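DNA translocase coupling protein (Clostridium perfringens, PDB 6O1W) binds ATP and probably moves DNA as the coupling protein of pCW3 plasmid conjugation, this chain being a fragment of a longer membrane protein with the FtsK/SpoIIIE-type ATPase region. Local coordinates at residues P29-S33 with I45-I51; F16-F21 with Y59-L63; E198-L203 with L266-I272. One frame throughout, in Å; residues are numbered along the deposited sequence.

Contact 1: residues P29-S33 with I45-I51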
# COMPACT_ATOMS: atom_id res chain seq x y z
N PRO A 29 21.97 -24.45 20.38
CA PRO A 29 22.31 -23.57 19.25
C PRO A 29 23.08 -22.31 19.65
O PRO A 29 22.88 -21.78 20.74
CB PRO A 29 20.96 -23.23 18.65
CG PRO A 29 20.12 -24.44 19.00
CD PRO A 29 20.54 -24.79 20.38
N ILE A 30 23.99 -21.90 18.78
CA ILE A 30 24.84 -20.73 18.94
C ILE A 30 24.25 -19.57 18.15
O ILE A 30 24.13 -19.67 16.94
CB ILE A 30 26.27 -21.06 18.41
CG1 ILE A 30 26.90 -22.33 19.07
CG2 ILE A 30 27.22 -19.85 18.50
CD1 ILE A 30 27.08 -22.29 20.61
N LEU A 31 23.97 -18.43 18.83
CA LEU A 31 23.52 -17.21 18.16
C LEU A 31 24.68 -16.63 17.34
O LEU A 31 25.72 -16.27 17.91
CB LEU A 31 23.02 -16.16 19.17
CG LEU A 31 22.53 -14.83 18.56
CD1 LEU A 31 21.24 -15.01 17.80
CD2 LEU A 31 22.41 -13.74 19.61
N LYS A 32 24.51 -16.58 16.01
CA LYS A 32 25.52 -16.03 15.10
C LYS A 32 25.22 -14.57 14.84
O LYS A 32 26.16 -13.77 14.79
CB LYS A 32 25.58 -16.82 13.77
CG LYS A 32 26.06 -18.27 13.92
CD LYS A 32 27.42 -18.45 14.66
CE LYS A 32 28.62 -18.03 13.83
NZ LYS A 32 28.89 -18.96 12.70
N SER A 33 23.93 -14.23 14.68
CA SER A 33 23.48 -12.85 14.44
C SER A 33 21.99 -12.67 14.64
O SER A 33 21.19 -13.58 14.39
CB SER A 33 23.86 -12.37 13.04
OG SER A 33 23.34 -13.20 12.01
N ILE A 45 17.17 -14.13 12.71
CA ILE A 45 17.96 -14.75 13.76
C ILE A 45 18.69 -15.93 13.17
O ILE A 45 18.06 -16.84 12.62
CB ILE A 45 17.15 -15.14 15.02
CG1 ILE A 45 16.04 -14.10 15.36
CG2 ILE A 45 18.09 -15.33 16.21
CD1 ILE A 45 14.92 -14.67 16.32
N THR A 46 20.02 -15.90 13.25
CA THR A 46 20.86 -16.94 12.68
C THR A 46 21.47 -17.74 13.79
O THR A 46 22.12 -17.18 14.68
CB THR A 46 21.90 -16.32 11.74
OG1 THR A 46 21.22 -15.48 10.81
CG2 THR A 46 22.71 -17.36 10.99
N PHE A 47 21.30 -19.07 13.73
CA PHE A 47 21.84 -20.02 14.70
C PHE A 47 22.73 -21.04 14.05
O PHE A 47 22.46 -21.51 12.94
CB PHE A 47 20.71 -20.75 15.45
CG PHE A 47 19.93 -19.91 16.45
CD1 PHE A 47 20.49 -19.57 17.68
CD2 PHE A 47 18.63 -19.53 16.18
CE1 PHE A 47 19.76 -18.83 18.61
CE2 PHE A 47 17.90 -18.79 17.12
CZ PHE A 47 18.47 -18.43 18.31
N GLU A 48 23.76 -21.44 14.78
CA GLU A 48 24.64 -22.51 14.38
C GLU A 48 24.47 -23.67 15.35
O GLU A 48 24.58 -23.49 16.57
CB GLU A 48 26.09 -22.06 14.32
CG GLU A 48 26.95 -23.09 13.60
CD GLU A 48 28.44 -22.88 13.69
OE1 GLU A 48 28.88 -21.85 14.25
OE2 GLU A 48 29.18 -23.77 13.20
N SER A 49 24.23 -24.87 14.79
CA SER A 49 24.05 -26.12 15.57
C SER A 49 24.11 -27.36 14.68
O SER A 49 24.05 -27.25 13.46
CB SER A 49 22.71 -26.11 16.31
OG SER A 49 21.65 -26.28 15.39
N MSE A 50 24.13 -28.53 15.28
CA MSE A 50 24.11 -29.79 14.57
C MSE A 50 22.69 -30.37 14.51
O MSE A 50 22.53 -31.52 14.10
CB MSE A 50 25.07 -30.79 15.25
CG MSE A 50 26.53 -30.52 14.96
SE MSE A 50 27.61 -31.97 15.68
CE MSE A 50 27.12 -33.42 14.40
N ILE A 51 21.66 -29.58 14.90
CA ILE A 51 20.27 -30.06 14.89
C ILE A 51 19.69 -29.90 13.48
O ILE A 51 19.70 -28.79 12.94
CB ILE A 51 19.40 -29.39 15.99
CG1 ILE A 51 20.04 -29.56 17.39
CG2 ILE A 51 17.97 -29.93 15.97
CD1 ILE A 51 19.60 -28.58 18.42
O HOH W 1 20.79 -12.86 11.19
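A classic beta bulge in an antiparallel hairpin illustrates how one extra residue re-registers two strands. Strands 30-36 and 43-48 form one edge of a four-stranded antiparallel sheet. I30 and E48 form a hydrogen-bonded pair, with I30 N to E48 O and E48 N to I30 O both 2.8 Å; L31 and F47 follow as a non-hydrogen-bonded pair. K32 and S33 both face T46: T46 O accepts from K32 N at 2.8 Å and weakly from S33 N at 3.5 Å. K32 has the helix-like psi (-40°) expected at the first position of a classic bulge. Its CB turns toward the partner strand, and an all-m side chain curls back to place K32 NZ 3.3 Å from E48 OE1, a salt bridge; E48 extends (t, t) and also pairs with R81. On the L31 and F47 face, covered by helix 7-18, the side chains are apolar: L31 (t, p) sets its CD1 3.5 Å from I45 CG2, and F47 (m) puts its CD1 3.8 Å from P29 CB while its ring packs among Y12 and F16 of that helix and W56 of helix 53-58. On the other face, S33 OG and T46 OG1 each hydrogen-bond one shared water at 2.7 Å.

Contact 2: residues F16-F21 with Y59-L63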
# COMPACT_ATOMS: atom_id res chain seq x y z
N PHE A 16 16.91 -22.96 25.34
CA PHE A 16 17.31 -24.20 24.67
C PHE A 16 17.60 -25.36 25.65
O PHE A 16 17.22 -26.50 25.39
CB PHE A 16 18.49 -23.93 23.75
CG PHE A 16 18.19 -23.09 22.54
CD1 PHE A 16 17.09 -23.39 21.73
CD2 PHE A 16 19.02 -22.06 22.16
CE1 PHE A 16 16.80 -22.61 20.60
CE2 PHE A 16 18.75 -21.30 21.01
CZ PHE A 16 17.65 -21.59 20.23
N GLU A 17 18.25 -25.04 26.77
CA GLU A 17 18.58 -25.99 27.83
C GLU A 17 17.32 -26.56 28.51
O GLU A 17 17.26 -27.76 28.76
CB GLU A 17 19.50 -25.32 28.86
CG GLU A 17 20.95 -25.32 28.41
CD GLU A 17 21.91 -24.53 29.28
OE1 GLU A 17 21.50 -24.04 30.35
OE2 GLU A 17 23.09 -24.41 28.88
N GLN A 18 16.29 -25.71 28.77
CA GLN A 18 14.98 -26.15 29.33
C GLN A 18 14.33 -27.22 28.38
O GLN A 18 13.62 -28.11 28.84
CB GLN A 18 14.02 -24.95 29.44
CG GLN A 18 14.19 -24.12 30.69
CD GLN A 18 13.39 -22.84 30.68
OE1 GLN A 18 12.94 -22.32 29.64
NE2 GLN A 18 13.21 -22.30 31.85
N LEU A 19 14.61 -27.12 27.06
CA LEU A 19 14.09 -28.07 26.06
C LEU A 19 15.03 -29.23 25.78
O LEU A 19 14.67 -30.14 25.05
CB LEU A 19 13.82 -27.31 24.75
CG LEU A 19 12.80 -26.17 24.80
CD1 LEU A 19 12.73 -25.43 23.47
CD2 LEU A 19 11.46 -26.64 25.29
N ASN A 20 16.26 -29.19 26.34
CA ASN A 20 17.36 -30.11 26.00
C ASN A 20 17.49 -30.15 24.46
O ASN A 20 17.53 -31.21 23.84
CB ASN A 20 17.22 -31.52 26.62
CG ASN A 20 18.49 -32.35 26.48
OD1 ASN A 20 18.48 -33.45 25.93
ND2 ASN A 20 19.61 -31.82 26.95
N PHE A 21 17.44 -28.95 23.85
CA PHE A 21 17.50 -28.80 22.41
C PHE A 21 18.98 -28.72 22.02
O PHE A 21 19.51 -27.63 21.80
CB PHE A 21 16.69 -27.58 21.99
CG PHE A 21 16.40 -27.46 20.52
CD1 PHE A 21 15.51 -28.34 19.90
CD2 PHE A 21 16.94 -26.43 19.76
CE1 PHE A 21 15.18 -28.19 18.54
CE2 PHE A 21 16.64 -26.31 18.40
CZ PHE A 21 15.75 -27.18 17.81
N TYR A 59 9.94 -28.15 16.18
CA TYR A 59 9.97 -27.38 17.40
C TYR A 59 9.39 -26.00 17.26
O TYR A 59 9.38 -25.32 18.27
CB TYR A 59 11.39 -27.31 17.95
CG TYR A 59 11.68 -28.43 18.92
CD1 TYR A 59 12.01 -29.71 18.47
CD2 TYR A 59 11.64 -28.21 20.30
CE1 TYR A 59 12.34 -30.72 19.36
CE2 TYR A 59 11.90 -29.24 21.20
CZ TYR A 59 12.26 -30.50 20.73
OH TYR A 59 12.57 -31.49 21.62
N ILE A 60 8.89 -25.58 16.07
CA ILE A 60 8.34 -24.22 15.86
C ILE A 60 7.27 -23.83 16.92
O ILE A 60 7.43 -22.78 17.56
CB ILE A 60 7.85 -23.96 14.40
CG1 ILE A 60 9.05 -23.64 13.49
CG2 ILE A 60 6.79 -22.82 14.32
CD1 ILE A 60 8.70 -23.61 11.94
N PRO A 61 6.19 -24.62 17.14
CA PRO A 61 5.24 -24.23 18.18
C PRO A 61 5.93 -23.95 19.51
O PRO A 61 5.65 -22.91 20.07
CB PRO A 61 4.29 -25.43 18.26
CG PRO A 61 4.33 -25.99 16.88
CD PRO A 61 5.77 -25.89 16.51
N GLN A 62 6.89 -24.80 19.95
CA GLN A 62 7.56 -24.62 21.25
C GLN A 62 8.54 -23.43 21.32
O GLN A 62 8.56 -22.72 22.33
CB GLN A 62 8.26 -25.90 21.72
CG GLN A 62 8.85 -25.72 23.14
CD GLN A 62 7.76 -25.57 24.17
OE1 GLN A 62 6.86 -26.40 24.28
NE2 GLN A 62 7.81 -24.51 24.95
N LEU A 63 9.30 -23.20 20.25
CA LEU A 63 10.25 -22.08 20.15
C LEU A 63 9.52 -20.74 20.15
O LEU A 63 10.03 -19.78 20.72
CB LEU A 63 11.10 -22.19 18.88
CG LEU A 63 12.00 -23.43 18.85
CD1 LEU A 63 12.64 -23.59 17.50
CD2 LEU A 63 13.05 -23.39 19.98
O HOH W 2 12.20 -30.78 24.22
O HOH W 3 15.09 -32.44 22.91
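Aromatic and aliphatic side chains can join two helices that lie far apart in sequence, and residues 16-21 are a compact example. F16, in the last turn of helix 7-18, brings the edge of its ring to L63, with F16 CE1 3.9 Å from L63 CD2. The CA-to-CB bond of L19 points toward residues 59-63: its CD2 lies 3.5 Å from Q62 CG and its CD1 4.1 Å from L63 CD2. N20 then takes positive phi (50°), and the bonds F21 N to F16 O (2.9 Å) and N20 N to E17 O (3.0 Å) complete a Schellman motif. After the turn, the CA-to-CB bond of F21 points toward residues 59-63, where the edge of its ring meets the face of Y59 in an edge-to-face pair, centroids 4.7 Å apart and planes at 55°. W56 of helix 53-58 touches F16, F21 and L63, while helix 60-67 lies against strand 69-76 through I60 and L63. One water joins L19 O to Y59 OH, each at 2.7 Å, and another bridges N20 O and Y59 OH. The direct contact is thus apolar and aromatic, and water lets the L19 and N20 carbonyls share the Y59 hydroxyl.

Contact 3: residues E198-L203 with L266-I272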
# COMPACT_ATOMS: atom_id res chain seq x y z
N GLU A 198 -8.37 20.87 -16.14
CA GLU A 198 -8.91 21.32 -14.85
C GLU A 198 -7.74 21.66 -13.90
O GLU A 198 -7.81 22.64 -13.17
CB GLU A 198 -9.87 20.28 -14.22
CG GLU A 198 -10.38 20.67 -12.83
CD GLU A 198 -11.32 21.86 -12.74
OE1 GLU A 198 -11.98 22.18 -13.75
OE2 GLU A 198 -11.42 22.47 -11.64
N ASN A 199 -6.67 20.86 -13.95
CA ASN A 199 -5.46 21.10 -13.18
C ASN A 199 -4.83 22.44 -13.61
O ASN A 199 -4.49 23.26 -12.75
CB ASN A 199 -4.45 19.97 -13.35
CG ASN A 199 -3.30 20.14 -12.38
OD1 ASN A 199 -3.47 20.01 -11.18
ND2 ASN A 199 -2.15 20.48 -12.84
N ALA A 200 -4.71 22.68 -14.92
CA ALA A 200 -4.13 23.92 -15.49
C ALA A 200 -4.94 25.15 -15.06
O ALA A 200 -4.34 26.12 -14.62
CB ALA A 200 -4.00 23.84 -17.03
N LYS A 201 -6.28 25.06 -15.04
CA LYS A 201 -7.18 26.13 -14.59
C LYS A 201 -7.01 26.45 -13.08
O LYS A 201 -7.00 27.61 -12.70
CB LYS A 201 -8.65 25.82 -14.91
CG LYS A 201 -8.93 25.82 -16.42
CD LYS A 201 -10.27 25.16 -16.80
CE LYS A 201 -11.40 26.15 -16.90
NZ LYS A 201 -12.71 25.48 -17.07
N ARG A 202 -6.78 25.40 -12.27
CA ARG A 202 -6.56 25.52 -10.82
C ARG A 202 -5.22 26.13 -10.52
O ARG A 202 -5.16 27.02 -9.67
CB ARG A 202 -6.72 24.16 -10.14
CG ARG A 202 -8.17 23.69 -10.11
CD ARG A 202 -8.36 22.41 -9.31
NE ARG A 202 -9.78 22.04 -9.33
CZ ARG A 202 -10.38 21.27 -8.44
NH1 ARG A 202 -9.70 20.73 -7.44
NH2 ARG A 202 -11.67 21.01 -8.56
N LEU A 203 -4.15 25.75 -11.26
CA LEU A 203 -2.82 26.35 -11.08
C LEU A 203 -2.88 27.85 -11.39
O LEU A 203 -2.24 28.64 -10.71
CB LEU A 203 -1.78 25.70 -12.01
CG LEU A 203 -1.27 24.30 -11.69
CD1 LEU A 203 -0.33 23.82 -12.80
CD2 LEU A 203 -0.51 24.28 -10.38
N LEU A 266 2.26 17.85 -11.48
CA LEU A 266 1.76 19.21 -11.22
C LEU A 266 0.54 19.38 -10.31
O LEU A 266 0.20 20.54 -10.04
CB LEU A 266 1.45 19.92 -12.55
CG LEU A 266 2.61 20.13 -13.56
CD1 LEU A 266 2.09 20.85 -14.82
CD2 LEU A 266 3.73 20.96 -12.94
N SER A 267 -0.13 18.30 -9.86
CA SER A 267 -1.38 18.47 -9.08
C SER A 267 -1.26 18.45 -7.53
O SER A 267 -2.28 18.28 -6.82
CB SER A 267 -2.42 17.44 -9.52
OG SER A 267 -1.89 16.17 -9.18
N ARG A 268 -0.06 18.73 -7.03
CA ARG A 268 0.27 18.79 -5.60
C ARG A 268 -0.67 19.71 -4.79
O ARG A 268 -1.21 19.28 -3.79
CB ARG A 268 1.71 19.32 -5.43
CG ARG A 268 2.66 19.01 -6.59
CD ARG A 268 3.68 17.99 -6.13
NE ARG A 268 3.50 16.73 -6.84
CZ ARG A 268 3.67 15.53 -6.30
NH1 ARG A 268 4.00 15.40 -5.02
NH2 ARG A 268 3.50 14.45 -7.04
N ALA A 269 -0.86 20.96 -5.25
CA ALA A 269 -1.62 22.02 -4.60
C ALA A 269 -3.06 22.19 -5.07
O ALA A 269 -3.82 22.92 -4.43
CB ALA A 269 -0.87 23.34 -4.79
N THR A 270 -3.43 21.56 -6.18
CA THR A 270 -4.74 21.73 -6.84
C THR A 270 -5.87 20.80 -6.35
O THR A 270 -7.02 20.95 -6.77
CB THR A 270 -4.56 21.62 -8.34
OG1 THR A 270 -4.10 20.32 -8.63
CG2 THR A 270 -3.59 22.67 -8.92
N GLY A 271 -5.57 19.86 -5.45
CA GLY A 271 -6.61 18.99 -4.93
C GLY A 271 -7.14 18.00 -5.95
O GLY A 271 -8.33 17.68 -5.94
N ILE A 272 -6.28 17.49 -6.83
CA ILE A 272 -6.60 16.42 -7.76
C ILE A 272 -5.67 15.26 -7.36
O ILE A 272 -4.44 15.35 -7.54
CB ILE A 272 -6.49 16.80 -9.26
CG1 ILE A 272 -7.28 18.11 -9.57
CG2 ILE A 272 -6.91 15.61 -10.15
CD1 ILE A 272 -7.29 18.59 -10.98
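Burying polar groups is costly unless they find partners, and the packing of helix 185-209 against the turn between helix 247-266 and strand 272-278 shows how a few side chains do so within the FtsK/SpoIIIE-type ATPase region. The T270 hydroxyl, OG1, donates to N199 OD1 at 2.6 Å. One helical turn on, R202 extends its guanidinium so that NH1 donates to T270 O at 2.8 Å; the same threonine therefore serves as side-chain donor and backbone acceptor. R202 NE forms a salt bridge with E198 OE2 at 2.9 Å, and R202 NH2 bonds K227 O besides a weak 3.4 Å bond to E198 OE2. S267 OG is satisfied by L263 O, in the preceding helix. Apolar contacts fill in around these bonds: R202 CB meets T270 CG2 at 3.7 Å, L203 CD2 lies 3.8 Å from T270 CG2, and I272 CD1 is 3.9 Å from N199 CB. G271, with a positive phi that favours glycine, leads into strand 272-278. With its charge balanced by E198, and with NH1 and NH2 each bonded to a backbone carbonyl, of T270 and K227, R202 can lie buried where helix, turn and strand converge.

Overall arrangement
Contacts 1 and 2 belong to one region near the chain's start, their centres 13 Å apart, and contact 1 is nested along the chain inside the loop closed by contact 2. They share a core: F16 meets F47, and F21 O lies against P29 and I51, so helix 7-18 of contact 2 covers the F47 face of the hairpin. Both are partly buried. Contact 3, about 56 Å from contact 1 between centres, lies across the chain's centre in the ATPase region and is more fully buried. Chemistry follows place: backbone pairing, with a salt bridge from the exposed K32, knits 29-33 to 45-51, apolar and water-mediated contacts join 16-21 to 59-63, and side-chain hydrogen bonds hold 198-203 to 266-272.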